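Local coordinates for trehalose synthase regulatory protein (Candida albicans, PDB 5HUS) that probably regulates trehalose synthesis in this yeast, its C-terminal domain belonging to the trehalose-phosphatase family of the HAD clan, at residues A[71-77]-A[92-98]; A[97-101]-A[196-201]; A[201-206]-A[258-262]. One frame throughout, in Å; residues are numbered along the deposited sequence.

Interaction 1: residues A[71-77]-A[92-98]; sequences VYLLSYL and IGLIAEN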
# COMPACT_ATOMS: atom_id res chain seq x y z
N VAL A 71 -0.85 8.91 10.94
CA VAL A 71 -0.10 7.76 10.45
C VAL A 71 -1.04 6.69 9.91
O VAL A 71 -1.98 6.29 10.60
CB VAL A 71 0.77 7.14 11.56
CG1 VAL A 71 1.57 5.96 11.02
CG2 VAL A 71 1.71 8.20 12.14
N TYR A 72 -0.80 6.26 8.67
CA TYR A 72 -1.60 5.21 8.02
C TYR A 72 -0.74 4.03 7.62
O TYR A 72 0.35 4.19 7.08
CB TYR A 72 -2.32 5.75 6.78
CG TYR A 72 -3.53 6.56 7.12
CD1 TYR A 72 -3.41 7.84 7.65
CD2 TYR A 72 -4.81 6.05 6.93
CE1 TYR A 72 -4.52 8.58 7.98
CE2 TYR A 72 -5.93 6.78 7.26
CZ TYR A 72 -5.78 8.04 7.79
OH TYR A 72 -6.90 8.78 8.11
N LEU A 73 -1.25 2.83 7.90
CA LEU A 73 -0.65 1.60 7.40
C LEU A 73 -1.25 1.22 6.05
O LEU A 73 -2.47 1.18 5.90
CB LEU A 73 -0.88 0.46 8.40
CG LEU A 73 -0.48 -0.92 7.88
CD1 LEU A 73 1.03 -1.08 7.90
CD2 LEU A 73 -1.17 -2.02 8.70
N LEU A 74 -0.39 0.95 5.07
CA LEU A 74 -0.82 0.44 3.77
C LEU A 74 -0.44 -1.02 3.72
O LEU A 74 0.73 -1.37 3.82
CB LEU A 74 -0.19 1.23 2.62
CG LEU A 74 -0.44 0.70 1.20
CD1 LEU A 74 -1.93 0.71 0.85
CD2 LEU A 74 0.35 1.51 0.17
N SER A 75 -1.45 -1.88 3.58
CA SER A 75 -1.28 -3.32 3.73
C SER A 75 -2.04 -4.07 2.65
O SER A 75 -3.10 -3.61 2.21
CB SER A 75 -1.76 -3.77 5.11
OG SER A 75 -1.79 -5.19 5.23
N TYR A 76 -1.51 -5.22 2.24
CA TYR A 76 -2.22 -6.10 1.31
C TYR A 76 -3.32 -6.89 1.98
O TYR A 76 -4.15 -7.50 1.30
CB TYR A 76 -1.26 -7.08 0.64
CG TYR A 76 -0.43 -6.49 -0.48
CD1 TYR A 76 -1.00 -6.23 -1.72
CD2 TYR A 76 0.91 -6.21 -0.30
CE1 TYR A 76 -0.25 -5.69 -2.74
CE2 TYR A 76 1.67 -5.67 -1.31
CZ TYR A 76 1.09 -5.41 -2.53
OH TYR A 76 1.85 -4.88 -3.55
N LEU A 77 -3.33 -6.90 3.31
CA LEU A 77 -4.25 -7.75 4.06
C LEU A 77 -5.70 -7.31 3.95
O LEU A 77 -5.99 -6.13 3.73
CB LEU A 77 -3.83 -7.81 5.53
CG LEU A 77 -2.45 -8.38 5.81
CD1 LEU A 77 -2.15 -8.32 7.30
CD2 LEU A 77 -2.31 -9.82 5.30
N ILE A 92 -4.04 4.33 14.62
CA ILE A 92 -3.44 4.03 13.33
C ILE A 92 -4.50 3.93 12.23
O ILE A 92 -5.43 3.13 12.31
CB ILE A 92 -2.65 2.70 13.38
CG1 ILE A 92 -1.56 2.75 14.46
CG2 ILE A 92 -2.05 2.37 12.01
CD1 ILE A 92 -0.49 1.71 14.28
N GLY A 93 -4.36 4.75 11.19
CA GLY A 93 -5.24 4.63 10.04
C GLY A 93 -4.90 3.37 9.26
O GLY A 93 -3.75 2.91 9.27
N LEU A 94 -5.90 2.80 8.61
CA LEU A 94 -5.70 1.55 7.88
C LEU A 94 -6.11 1.66 6.42
O LEU A 94 -7.16 2.21 6.09
CB LEU A 94 -6.49 0.41 8.54
CG LEU A 94 -6.18 0.16 10.02
CD1 LEU A 94 -7.21 -0.78 10.65
CD2 LEU A 94 -4.77 -0.38 10.21
N ILE A 95 -5.26 1.12 5.55
CA ILE A 95 -5.60 0.98 4.14
C ILE A 95 -5.44 -0.51 3.80
O ILE A 95 -4.34 -1.05 3.88
CB ILE A 95 -4.71 1.85 3.24
CG1 ILE A 95 -4.77 3.31 3.69
CG2 ILE A 95 -5.17 1.76 1.80
CD1 ILE A 95 -3.70 4.19 3.04
N ALA A 96 -6.55 -1.16 3.45
CA ALA A 96 -6.56 -2.61 3.26
C ALA A 96 -6.56 -3.00 1.79
O ALA A 96 -7.01 -2.23 0.93
CB ALA A 96 -7.79 -3.22 3.94
N GLU A 97 -6.07 -4.21 1.52
CA GLU A 97 -5.95 -4.75 0.16
C GLU A 97 -5.35 -3.73 -0.79
O GLU A 97 -5.86 -3.48 -1.89
CB GLU A 97 -7.30 -5.25 -0.36
CG GLU A 97 -7.86 -6.40 0.50
CD GLU A 97 -8.93 -7.21 -0.20
OE1 GLU A 97 -8.80 -7.47 -1.42
OE2 GLU A 97 -9.89 -7.61 0.48
N ASN A 98 -4.27 -3.12 -0.33
CA ASN A 98 -3.44 -2.21 -1.11
C ASN A 98 -4.18 -0.97 -1.60
O ASN A 98 -3.75 -0.33 -2.54
CB ASN A 98 -2.83 -2.96 -2.30
CG ASN A 98 -1.60 -2.26 -2.85
OD1 ASN A 98 -1.38 -2.25 -4.06
ND2 ASN A 98 -0.81 -1.67 -1.96
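Tyr72, Leu73 and Leu74 pair with Gly93, Leu94 and Ile95 as neighbouring parallel strands in the central sheet of the HAD-type fold, and helix 79-86 joins the two strands in a beta-alpha-beta unit. The strand axes approach to 4.5 Å and run 21° apart. Four backbone bonds make the ladder: Gly93 N to Val71 O, Leu73 N to Gly93 O, Ile95 N to Leu73 O and Ser75 N to Ile95 O. Beyond the strands the chains stay tied, since Ser75 O accepts from Asn98 N (2.8 Å) and Leu77 O from Glu97 N (2.9 Å). An ST turn, with Leu77 N donating to Ser75 OG, shapes this end.

Helix 200-213 covers Tyr72 and Ile95 on one face, and helix 254-265 covers Leu74. The Tyr72 side chain swings beside its own backbone N (chi1 -77°), laying its ring over Gly93. Gly93 CA sits 3.4 Å above the Tyr72 ring plane, toward the rim, in a CH-pi contact that the lack of a side chain on Gly93 makes possible. The phenol oxygen is held by His212 and Ile105 N. The opposite face pairs Leu73 with Leu94 under Phe86 of helix 79-86. Leu74 CD1 reaches Ile95 CG2 at 3.5 Å. Past it the Asn98 amide, its OD1 taken by Gln196 NE2, sets ND2 over one Tyr76 ring face toward the rim, planes 29° apart and Asn98 CG 3.7 Å from Tyr76 CE1.

Interaction 2: residues A[97-101]-A[196-201]; sequences ENGNF and QKDQIS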
# COMPACT_ATOMS: atom_id res chain seq x y z
N GLU A 97 -6.07 -4.21 1.52
CA GLU A 97 -5.95 -4.75 0.16
C GLU A 97 -5.35 -3.73 -0.79
O GLU A 97 -5.86 -3.48 -1.89
CB GLU A 97 -7.30 -5.25 -0.36
CG GLU A 97 -7.86 -6.40 0.50
CD GLU A 97 -8.93 -7.21 -0.20
OE1 GLU A 97 -8.80 -7.47 -1.42
OE2 GLU A 97 -9.89 -7.61 0.48
N ASN A 98 -4.27 -3.12 -0.33
CA ASN A 98 -3.44 -2.21 -1.11
C ASN A 98 -4.18 -0.97 -1.60
O ASN A 98 -3.75 -0.33 -2.54
CB ASN A 98 -2.83 -2.96 -2.30
CG ASN A 98 -1.60 -2.26 -2.85
OD1 ASN A 98 -1.38 -2.25 -4.06
ND2 ASN A 98 -0.81 -1.67 -1.96
N GLY A 99 -5.28 -0.63 -0.95
CA GLY A 99 -5.98 0.59 -1.31
C GLY A 99 -7.47 0.45 -1.57
O GLY A 99 -8.18 1.45 -1.64
N ASN A 100 -7.95 -0.78 -1.72
CA ASN A 100 -9.37 -0.99 -2.03
C ASN A 100 -10.30 -0.54 -0.91
O ASN A 100 -11.46 -0.20 -1.16
CB ASN A 100 -9.63 -2.47 -2.36
CG ASN A 100 -9.10 -2.85 -3.72
OD1 ASN A 100 -9.73 -2.56 -4.74
ND2 ASN A 100 -7.94 -3.48 -3.75
N PHE A 101 -9.80 -0.53 0.31
CA PHE A 101 -10.59 -0.15 1.48
C PHE A 101 -9.79 0.73 2.42
O PHE A 101 -8.61 0.49 2.64
CB PHE A 101 -11.09 -1.39 2.23
CG PHE A 101 -11.77 -2.39 1.34
CD1 PHE A 101 -13.09 -2.21 0.95
CD2 PHE A 101 -11.08 -3.50 0.88
CE1 PHE A 101 -13.72 -3.14 0.12
CE2 PHE A 101 -11.70 -4.43 0.05
CZ PHE A 101 -13.02 -4.24 -0.33
N GLN A 196 -5.04 -6.94 -9.29
CA GLN A 196 -5.67 -5.80 -8.62
C GLN A 196 -6.09 -4.71 -9.59
O GLN A 196 -5.67 -4.67 -10.75
CB GLN A 196 -4.73 -5.20 -7.55
CG GLN A 196 -3.55 -4.48 -8.12
CD GLN A 196 -2.76 -3.71 -7.06
OE1 GLN A 196 -2.12 -2.70 -7.35
NE2 GLN A 196 -2.80 -4.19 -5.84
N LYS A 197 -6.94 -3.82 -9.07
CA LYS A 197 -7.37 -2.63 -9.79
C LYS A 197 -6.19 -1.70 -10.04
O LYS A 197 -5.38 -1.45 -9.14
CB LYS A 197 -8.46 -1.89 -9.00
CG LYS A 197 -9.85 -2.01 -9.58
CD LYS A 197 -9.94 -1.34 -10.94
CE LYS A 197 -11.11 -0.38 -11.03
NZ LYS A 197 -11.61 -0.26 -12.43
N ASP A 198 -6.11 -1.16 -11.25
CA ASP A 198 -5.04 -0.24 -11.62
C ASP A 198 -4.94 0.96 -10.69
O ASP A 198 -5.94 1.61 -10.40
CB ASP A 198 -5.23 0.26 -13.06
CG ASP A 198 -5.02 -0.82 -14.09
OD1 ASP A 198 -4.65 -1.96 -13.70
OD2 ASP A 198 -5.20 -0.53 -15.29
N GLN A 199 -3.71 1.24 -10.25
CA GLN A 199 -3.40 2.41 -9.42
C GLN A 199 -4.27 2.54 -8.17
O GLN A 199 -4.51 3.64 -7.69
CB GLN A 199 -3.50 3.69 -10.27
CG GLN A 199 -2.40 3.81 -11.32
CD GLN A 199 -2.45 5.11 -12.11
OE1 GLN A 199 -3.52 5.69 -12.31
NE2 GLN A 199 -1.29 5.58 -12.55
N ILE A 200 -4.74 1.42 -7.62
CA ILE A 200 -5.65 1.53 -6.48
C ILE A 200 -4.91 2.06 -5.24
O ILE A 200 -5.50 2.78 -4.44
CB ILE A 200 -6.36 0.16 -6.19
CG1 ILE A 200 -7.51 0.35 -5.20
CG2 ILE A 200 -5.37 -0.90 -5.72
CD1 ILE A 200 -8.56 1.33 -5.67
N SER A 201 -3.61 1.77 -5.11
CA SER A 201 -2.85 2.30 -3.97
C SER A 201 -2.68 3.81 -4.10
O SER A 201 -2.74 4.54 -3.12
CB SER A 201 -1.48 1.61 -3.85
OG SER A 201 -0.66 1.89 -4.97
O HOH W 1 -8.43 -4.23 -6.57
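Gly99 and Ser201 bring their CA atoms to within 4.4 Å where the loop between strands 93-96 and 101-103 passes a type II turn, Lys197 to Ile200, that leads from strand 192-197 into helix 200-213. Gly99 adopts a positive phi (129°), a backbone shape natural to glycine, and having no side chain it lets the start of the helix come close. Just beyond it, Asn100 and Phe101 together face Ala96 in a classic beta bulge.

Ile200 is the apolar wedge. With CG1 anti to its backbone N (chi1 -168°), it sets CG1 3.6 Å from Gly99 C, while its CG2 rests against Asn98 O and the Asn100 amide lies across the Ile200 side chain, with OD1 nearest CG1. The Asn98 amide meets Gln196: Gln196 NE2 donates to Asn98 OD1 at 3.0 Å, onto an in-plane lone pair and within the plane of its own amide, the two planes being only 28° apart. Asn100 is fixed at both ends of its amide. Asn100 ND2 gives a hydrogen bond to Glu97 O (2.8 Å), and Asn100 OD1 accepts from a water (2.8 Å to the water oxygen) that in turn accepts from Lys197 N.

Ile255 of helix 254-265 packs on Asn98, Gln196 and Ser201. One direct amide-amide bond and one water bridge link the segments, with no backbone-backbone hydrogen bond between them. Neutral, directional hydrogen bonds, with no salt bridge, thus tie the end of strand 192-197, an inner strand of the four-stranded antiparallel sheet, to the loop after strand 93-96.

Interaction 3: residues A[201-206]-A[258-262]; sequences SLKAIR and ANYEY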
# COMPACT_ATOMS: atom_id res chain seq x y z
N SER A 201 -3.61 1.77 -5.11
CA SER A 201 -2.85 2.30 -3.97
C SER A 201 -2.68 3.81 -4.10
O SER A 201 -2.74 4.54 -3.12
CB SER A 201 -1.48 1.61 -3.85
OG SER A 201 -0.66 1.89 -4.97
N LEU A 202 -2.48 4.27 -5.33
CA LEU A 202 -2.36 5.71 -5.59
C LEU A 202 -3.66 6.42 -5.26
O LEU A 202 -3.66 7.48 -4.65
CB LEU A 202 -1.97 5.98 -7.04
CG LEU A 202 -0.50 5.88 -7.47
CD1 LEU A 202 0.06 4.49 -7.28
CD2 LEU A 202 -0.36 6.31 -8.92
N LYS A 203 -4.78 5.82 -5.66
CA LYS A 203 -6.08 6.41 -5.41
C LYS A 203 -6.40 6.45 -3.91
O LYS A 203 -7.02 7.40 -3.44
CB LYS A 203 -7.17 5.66 -6.18
CG LYS A 203 -7.00 5.77 -7.69
CD LYS A 203 -8.16 5.17 -8.45
CE LYS A 203 -7.96 5.33 -9.95
NZ LYS A 203 -9.10 4.78 -10.75
N ALA A 204 -5.96 5.43 -3.17
CA ALA A 204 -6.18 5.42 -1.73
C ALA A 204 -5.35 6.49 -1.03
O ALA A 204 -5.83 7.16 -0.13
CB ALA A 204 -5.86 4.04 -1.15
N ILE A 205 -4.10 6.64 -1.46
CA ILE A 205 -3.24 7.67 -0.89
C ILE A 205 -3.84 9.04 -1.16
O ILE A 205 -3.93 9.88 -0.26
CB ILE A 205 -1.80 7.58 -1.45
CG1 ILE A 205 -1.11 6.32 -0.90
CG2 ILE A 205 -1.00 8.85 -1.06
CD1 ILE A 205 0.24 6.03 -1.52
N ARG A 206 -4.31 9.25 -2.38
CA ARG A 206 -4.94 10.51 -2.75
C ARG A 206 -6.18 10.77 -1.91
O ARG A 206 -6.42 11.89 -1.48
CB ARG A 206 -5.30 10.53 -4.24
CG ARG A 206 -6.07 11.78 -4.66
CD ARG A 206 -6.34 11.79 -6.16
NE ARG A 206 -7.24 10.73 -6.58
CZ ARG A 206 -7.60 10.51 -7.84
NH1 ARG A 206 -7.13 11.29 -8.81
NH2 ARG A 206 -8.42 9.51 -8.13
N ALA A 258 5.49 2.99 -7.86
CA ALA A 258 4.41 3.88 -8.29
C ALA A 258 4.05 4.85 -7.18
O ALA A 258 3.80 6.03 -7.43
CB ALA A 258 3.19 3.09 -8.73
N ASN A 259 4.03 4.35 -5.94
CA ASN A 259 3.76 5.22 -4.80
C ASN A 259 4.87 6.24 -4.56
O ASN A 259 4.58 7.40 -4.24
CB ASN A 259 3.53 4.38 -3.54
CG ASN A 259 2.26 3.55 -3.62
OD1 ASN A 259 1.34 3.87 -4.36
ND2 ASN A 259 2.20 2.47 -2.84
N TYR A 260 6.13 5.84 -4.70
CA TYR A 260 7.24 6.79 -4.53
C TYR A 260 7.13 7.92 -5.54
O TYR A 260 7.24 9.09 -5.20
CB TYR A 260 8.61 6.11 -4.68
CG TYR A 260 8.94 5.08 -3.63
CD1 TYR A 260 8.67 5.32 -2.29
CD2 TYR A 260 9.51 3.87 -3.99
CE1 TYR A 260 8.98 4.36 -1.32
CE2 TYR A 260 9.81 2.92 -3.04
CZ TYR A 260 9.54 3.16 -1.72
OH TYR A 260 9.84 2.19 -0.79
N GLU A 261 6.94 7.55 -6.80
CA GLU A 261 6.83 8.54 -7.86
C GLU A 261 5.67 9.50 -7.62
O GLU A 261 5.79 10.70 -7.84
CB GLU A 261 6.70 7.85 -9.21
CG GLU A 261 7.96 7.10 -9.63
CD GLU A 261 7.78 6.32 -10.92
OE1 GLU A 261 6.79 6.58 -11.63
OE2 GLU A 261 8.63 5.45 -11.22
N TYR A 262 4.54 8.96 -7.14
CA TYR A 262 3.38 9.80 -6.85
C TYR A 262 3.64 10.77 -5.70
O TYR A 262 3.35 11.96 -5.80
CB TYR A 262 2.15 8.94 -6.54
CG TYR A 262 0.93 9.75 -6.13
CD1 TYR A 262 0.48 10.80 -6.93
CD2 TYR A 262 0.25 9.48 -4.96
CE1 TYR A 262 -0.62 11.56 -6.55
CE2 TYR A 262 -0.86 10.23 -4.58
CZ TYR A 262 -1.29 11.27 -5.38
OH TYR A 262 -2.39 12.01 -5.01
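Tyr262 reaches from helix 254-265 along the flank of helix 200-213, and its atoms can be followed outward against Leu202, Ile205 and Arg206. The CB atom of Tyr262 lies 4.2 Å from Leu202 CG, the two side chains running alongside each other, pointing opposite ways. A trans first torsion (chi1 176°) carries the ring across to the partner helix. Its CD2 and CE2 come up to Ile205, whose CG2 stands at the ring edge, 3.8 Å from Tyr262 CE2; the same CE2 is also close to Leu202 O. At the tip, Tyr262 OH rests 3.4 Å from Arg206 CB. The guanidinium of Arg206, its plane nearly perpendicular to the ring, turns away to a salt bridge with Asp235 and to the carbonyls of Phe228 and Gln230.

At the other end of the contact Ser201 OG donates to Asn259 OD1 (2.9 Å), on an in-plane lone pair of the amide. The other end of that amide, ND2, bonds Tyr248 OH, so its rotation is fixed from both sides. Leu202 CD1 packs against both residues, 3.2 Å from Asn259 OD1 and 3.7 Å from Ala258 CB.

The axes of the two short helix segments come to 10.1 Å and cross at -39°. Such packing of helices, running in broadly the same direction over one face of the central sheet's parallel part, is typical of the Rossmann-like core of HAD-family phosphatases.

Overall arrangement
The three contacts form a compact chain through the interior, their centres 10 to 13 Å apart. Interactions 1 and 2 share Glu97 and Asn98, just after strand 93-96, while interactions 2 and 3 share Ser201, near the start of helix 200-213. In sequence, interaction 1 closes the beta-alpha-beta unit first; the later two bring in helix 200-213 and then helix 254-265. Ala204 of helix 200-213 packs on both Ile95 and Gly99, and Leu74 touches Asn259, so central sheet, loop and both helices meet. The set thus joins the central sheet to strand 192-197 of the separate antiparallel sheet, consistent with a cap on a HAD-type core.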